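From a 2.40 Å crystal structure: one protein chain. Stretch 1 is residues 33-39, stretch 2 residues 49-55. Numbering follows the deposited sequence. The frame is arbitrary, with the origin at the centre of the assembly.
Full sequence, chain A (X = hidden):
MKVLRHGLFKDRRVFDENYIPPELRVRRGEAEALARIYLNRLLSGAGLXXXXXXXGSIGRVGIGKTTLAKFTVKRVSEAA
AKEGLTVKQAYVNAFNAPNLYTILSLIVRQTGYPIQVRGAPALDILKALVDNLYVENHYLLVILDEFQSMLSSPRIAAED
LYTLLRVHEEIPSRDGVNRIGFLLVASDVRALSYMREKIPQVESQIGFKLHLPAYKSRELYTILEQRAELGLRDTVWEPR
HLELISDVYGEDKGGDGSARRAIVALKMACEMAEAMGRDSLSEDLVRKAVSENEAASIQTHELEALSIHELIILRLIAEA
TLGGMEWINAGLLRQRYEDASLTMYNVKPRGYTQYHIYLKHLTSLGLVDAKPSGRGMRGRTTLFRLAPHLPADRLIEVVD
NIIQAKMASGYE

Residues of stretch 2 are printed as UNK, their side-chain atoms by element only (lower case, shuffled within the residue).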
# COMPACT_ATOMS: atom_id res chain seq x y z
N ALA A 33 -5.76 12.72 12.44
CA ALA A 33 -5.08 13.85 11.84
C ALA A 33 -5.60 14.10 10.46
O ALA A 33 -5.85 15.25 10.12
CB ALA A 33 -3.54 13.63 11.78
N LEU A 34 -5.76 13.02 9.69
CA LEU A 34 -6.31 13.06 8.35
C LEU A 34 -7.76 13.49 8.38
O LEU A 34 -8.18 14.30 7.57
CB LEU A 34 -6.25 11.69 7.70
CG LEU A 34 -5.09 11.33 6.82
CD1 LEU A 34 -5.38 9.95 6.24
CD2 LEU A 34 -4.91 12.34 5.72
N ALA A 35 -8.52 12.91 9.29
CA ALA A 35 -9.93 13.28 9.42
C ALA A 35 -10.06 14.77 9.71
O ALA A 35 -10.77 15.47 9.02
CB ALA A 35 -10.59 12.46 10.49
N ARG A 36 -9.30 15.25 10.68
CA ARG A 36 -9.26 16.67 11.05
C ARG A 36 -8.92 17.65 9.93
O ARG A 36 -9.49 18.74 9.89
CB ARG A 36 -8.33 16.91 12.24
CG ARG A 36 -9.03 17.05 13.58
CD ARG A 36 -10.48 17.62 13.56
NE ARG A 36 -11.42 16.72 14.28
CZ ARG A 36 -12.65 17.03 14.69
NH1 ARG A 36 -13.17 18.24 14.46
NH2 ARG A 36 -13.39 16.11 15.34
N ILE A 37 -8.04 17.29 9.00
CA ILE A 37 -7.74 18.23 7.92
C ILE A 37 -8.96 18.44 7.08
O ILE A 37 -9.29 19.59 6.76
CB ILE A 37 -6.59 17.73 7.07
CG1 ILE A 37 -5.31 17.94 7.85
CG2 ILE A 37 -6.54 18.45 5.69
CD1 ILE A 37 -4.37 16.83 7.64
N TYR A 38 -9.67 17.35 6.78
CA TYR A 38 -10.92 17.48 6.05
C TYR A 38 -11.95 18.26 6.86
O TYR A 38 -12.44 19.27 6.36
CB TYR A 38 -11.46 16.12 5.63
CG TYR A 38 -10.54 15.41 4.67
CD1 TYR A 38 -9.85 14.27 5.08
CD2 TYR A 38 -10.36 15.87 3.35
CE1 TYR A 38 -8.98 13.59 4.20
CE2 TYR A 38 -9.50 15.19 2.46
CZ TYR A 38 -8.82 14.05 2.90
OH TYR A 38 -8.02 13.39 2.05
N LEU A 39 -12.26 17.78 8.07
CA LEU A 39 -13.25 18.41 8.96
C LEU A 39 -13.01 19.90 9.26
O LEU A 39 -13.96 20.68 9.24
CB LEU A 39 -13.30 17.67 10.29
CG LEU A 39 -14.31 16.55 10.62
CD1 LEU A 39 -15.30 16.23 9.51
CD2 LEU A 39 -13.59 15.32 11.10
N UNK A 49 -12.50 20.29 -0.08
CA UNK A 49 -11.64 20.52 -1.24
C UNK A 49 -10.21 20.01 -1.09
O UNK A 49 -9.45 19.98 -2.09
c UNK A 49 -11.59 21.99 -1.60
o UNK A 49 -11.19 22.72 -0.48
N UNK A 50 -9.83 19.61 0.12
CA UNK A 50 -8.46 19.15 0.35
C UNK A 50 -8.08 17.87 -0.39
O UNK A 50 -8.91 16.99 -0.62
c UNK A 50 -8.14 20.30 2.56
c UNK A 50 -8.20 18.97 1.84
o UNK A 50 -7.14 21.03 2.47
o UNK A 50 -9.13 20.69 3.23
N UNK A 51 -6.82 17.78 -0.77
CA UNK A 51 -6.29 16.58 -1.39
C UNK A 51 -5.16 16.13 -0.50
O UNK A 51 -4.20 16.86 -0.29
c UNK A 51 -5.00 15.69 -3.42
c UNK A 51 -6.90 17.31 -3.77
c UNK A 51 -5.76 16.88 -2.84
N UNK A 52 -5.28 14.92 0.04
CA UNK A 52 -4.21 14.33 0.86
C UNK A 52 -3.76 12.96 0.35
O UNK A 52 -4.44 12.33 -0.44
n UNK A 52 -6.17 15.70 3.56
o UNK A 52 -4.26 16.59 2.81
c UNK A 52 -5.01 15.63 2.92
c UNK A 52 -4.63 14.26 2.33
N UNK A 53 -2.62 12.48 0.78
CA UNK A 53 -2.15 11.21 0.30
C UNK A 53 -1.65 10.34 1.43
O UNK A 53 -1.03 10.84 2.38
s UNK A 53 0.83 10.23 -2.51
c UNK A 53 -0.45 10.08 -1.24
c UNK A 53 -1.05 11.40 -0.75
c UNK A 53 -0.17 10.46 -3.94
N UNK A 54 -1.86 9.04 1.28
CA UNK A 54 -1.29 7.98 2.10
C UNK A 54 -0.43 7.16 1.19
O UNK A 54 -0.89 6.78 0.12
c UNK A 54 -2.42 7.06 2.65
c UNK A 54 -1.82 5.78 3.26
c UNK A 54 -3.33 7.82 3.63
c UNK A 54 -4.69 7.07 4.07
N UNK A 55 0.81 6.91 1.58
CA UNK A 55 1.65 5.92 0.89
C UNK A 55 2.35 5.01 1.91
O UNK A 55 2.44 5.32 3.09
c UNK A 55 3.30 8.85 1.00
c UNK A 55 4.22 9.74 1.58
c UNK A 55 2.68 6.60 -0.07
c UNK A 55 5.02 7.17 0.83
c UNK A 55 3.69 7.55 0.60
c UNK A 55 5.95 8.06 1.43
c UNK A 55 5.53 9.32 1.79
o UNK A 55 6.39 10.18 2.37

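Position 49 carries one carbon and then one oxygen. CB points away from the helix. A single hydroxyl on CB makes this S49. S49 OG is still 7.8 Å from Y38 O.

Position 50 has two carbons, the second bearing two oxygens. That is a carboxylate one carbon from the backbone, so the residue is D50. Its CB points toward the helix. D50 CG lies 4.0 Å from I37 CG2, and D50 CB lies 4.0 Å from Y38 CE2. Both carboxylate oxygens are hydrogen-bonded just outside the two stretches. The backbone also takes part: D50 O sits 3.6 Å from Y38 CE2, at the edge of the ring and near its plane.

Position 51 has three carbons, with two borne by the first. Branching at CB without further extension gives V51. It opens the strand and points away from the helix, touching nothing there.

Position 52 has two carbons, the second bearing one oxygen and one nitrogen. This short amide is N52. N52 CB points toward the helix and lies 3.9 Å from L34 CD2. The amide is probably turned over in the model, so its oxygen and nitrogen may be exchanged. The atom modelled as N52 ND2 is 3.5 Å from I37 CG2 and 3.2 Å from Y38 CZ, over one face of the ring.

Position 53 has two carbons, a sulfur and a last carbon in an unbranched chain. The thioether identifies M53. Its CB points away. M53 CB is 7.6 Å from L34 CD2, the nearest approach of its side chain.

Position 54 has four carbons, forked at the first, with one arm two carbons long. That is I54. CB points sideways, but the end of the side chain comes nearer the helix. I54 CD1 reaches L34 CD1 at 3.7 Å, an apolar contact.

Position 55 has one carbon and then a six-carbon ring bearing an oxygen, which defines Y55. It is out of reach of the helix and touches a crystal neighbour.

The strand runs nearly antiparallel to the helix, at 171°, with the axes 9.9 Å apart at closest approach. Side chains alternate along the strand, so V51 and M53 turn from the helix while N52 faces it and the end of I54 approaches it. L34, I37 and Y38 form the helix side of the contact. N52 is central, touching all three and having the largest covered area. No clear hydrogen bond joins the stretches, and 336 Å² is buried between them, both sides summed.

Stretch 2 (49-55) SDVNMIY
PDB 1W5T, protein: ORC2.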